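Local coordinates for protein transcobalamin-1 (Homo sapiens, PDB 4KKI) that binds vitamin B12 with femtomolar affinity as a secreted carrier and shields it from the acid of the stomach, at residues M190-L193 / A194-V198. Residues are numbered along the deposited sequence; the frame is centred on the assembly and turned at random.
Sequences MAVL and ALTCV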
loop_
_atom_site.group_PDB
_atom_site.type_symbol
_atom_site.label_atom_id
_atom_site.label_comp_id
_atom_site.label_asym_id
_atom_site.label_seq_id
_atom_site.Cartn_x
_atom_site.Cartn_y
_atom_site.Cartn_z
ATOM N N MET A 190 -6.199 -0.959 -5.744
ATOM C CA MET A 190 -6.899 -1.598 -4.637
ATOM C C MET A 190 -8.410 -1.445 -4.797
ATOM O O MET A 190 -9.174 -2.347 -4.447
ATOM C CB MET A 190 -6.434 -1.044 -3.288
ATOM C CG MET A 190 -6.848 -1.911 -2.095
ATOM S SD MET A 190 -6.190 -3.595 -2.186
ATOM C CE MET A 190 -4.429 -3.279 -2.079
ATOM N N ALA A 191 -8.835 -0.306 -5.339
ATOM C CA ALA A 191 -10.251 -0.075 -5.617
ATOM C C ALA A 191 -10.761 -1.072 -6.652
ATOM O O ALA A 191 -11.839 -1.642 -6.498
ATOM C CB ALA A 191 -10.478 1.353 -6.091
ATOM N N VAL A 192 -9.974 -1.283 -7.702
ATOM C CA VAL A 192 -10.311 -2.265 -8.727
ATOM C C VAL A 192 -10.469 -3.663 -8.136
ATOM O O VAL A 192 -11.405 -4.386 -8.481
ATOM C CB VAL A 192 -9.258 -2.290 -9.853
ATOM C CG1 VAL A 192 -9.406 -3.543 -10.703
ATOM C CG2 VAL A 192 -9.380 -1.039 -10.711
ATOM N N LEU A 193 -9.565 -4.037 -7.237
ATOM C CA LEU A 193 -9.634 -5.351 -6.601
ATOM C C LEU A 193 -10.894 -5.464 -5.753
ATOM O O LEU A 193 -11.552 -6.507 -5.734
ATOM C CB LEU A 193 -8.394 -5.605 -5.740
ATOM C CG LEU A 193 -7.070 -5.786 -6.484
ATOM C CD1 LEU A 193 -5.911 -5.809 -5.506
ATOM C CD2 LEU A 193 -7.095 -7.061 -7.314
ATOM N N ALA A 194 -11.226 -4.379 -5.061
ATOM C CA ALA A 194 -12.411 -4.338 -4.211
ATOM C C ALA A 194 -13.689 -4.382 -5.041
ATOM O O ALA A 194 -14.587 -5.179 -4.769
ATOM C CB ALA A 194 -12.389 -3.095 -3.333
ATOM N N LEU A 195 -13.765 -3.522 -6.053
ATOM C CA LEU A 195 -14.936 -3.456 -6.919
ATOM C C LEU A 195 -15.161 -4.774 -7.653
ATOM O O LEU A 195 -16.300 -5.179 -7.890
ATOM C CB LEU A 195 -14.799 -2.306 -7.923
ATOM C CG LEU A 195 -14.788 -0.889 -7.339
ATOM C CD1 LEU A 195 -14.480 0.149 -8.412
ATOM C CD2 LEU A 195 -16.109 -0.576 -6.653
ATOM N N THR A 196 -14.067 -5.442 -8.003
ATOM C CA THR A 196 -14.145 -6.709 -8.720
ATOM C C THR A 196 -14.709 -7.800 -7.819
ATOM O O THR A 196 -15.438 -8.683 -8.274
ATOM C CB THR A 196 -12.765 -7.132 -9.252
ATOM O OG1 THR A 196 -12.222 -6.075 -10.055
ATOM C CG2 THR A 196 -12.876 -8.392 -10.089
ATOM N N CYS A 197 -14.373 -7.733 -6.535
ATOM C CA CYS A 197 -14.904 -8.685 -5.570
ATOM C C CYS A 197 -16.416 -8.531 -5.448
ATOM O O CYS A 197 -17.145 -9.520 -5.421
ATOM C CB CYS A 197 -14.238 -8.511 -4.203
ATOM S SG CYS A 197 -14.870 -9.642 -2.934
ATOM N N VAL A 198 -16.879 -7.286 -5.369
ATOM C CA VAL A 198 -18.309 -7.002 -5.292
ATOM C C VAL A 198 -19.026 -7.506 -6.542
ATOM O O VAL A 198 -20.130 -8.044 -6.461
ATOM C CB VAL A 198 -18.576 -5.497 -5.115
ATOM C CG1 VAL A 198 -20.070 -5.230 -4.993
ATOM C CG2 VAL A 198 -17.839 -4.971 -3.896
#
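Thr196 and Val192 sit one helical turn apart, side by side and pointing the same way, and Val192 O takes the backbone N of Thr196 and, at a modelled separation too short to be trusted, its hydroxyl OG1 as well. The backbone N of Thr196 donates to Val192 O at 2.9 Å. With OG1 beside its own backbone N (chi1 -55°), the hydroxyl is turned back along the helix onto that carbonyl, and CG1 of Val192 lies alongside it, 3.8 Å from OG1. Leu195 packs closely too: its N meets Ala191 O at 2.7 Å in a nearly straight bond (171°), while its CG rests 3.2 Å from the same oxygen. This is one stretch of helix 185-203, in the alpha6-alpha6 barrel of the N-terminal domain, and the i to i+4 bonding continues through Ala194 N to Met190 O at 3.0 Å. The turn is slacker at Cys197, whose N reaches Leu193 O at 3.2 Å, a bond longer and more bent (145°) than that of Leu195. Looseness here does not mean water, because every touching residue is buried. Leu195 leans on helix 213-229, Val192 meets both that helix and helix 244-252, and Cys197 is tied to Cys155 by a disulfide. Met190, whose side chain makes no close contact with 194-198, turns away to pack on Tyr145 of the cobalamin site, its side chain about 7 Å, nearest atoms, from the bound cyanocobalamin.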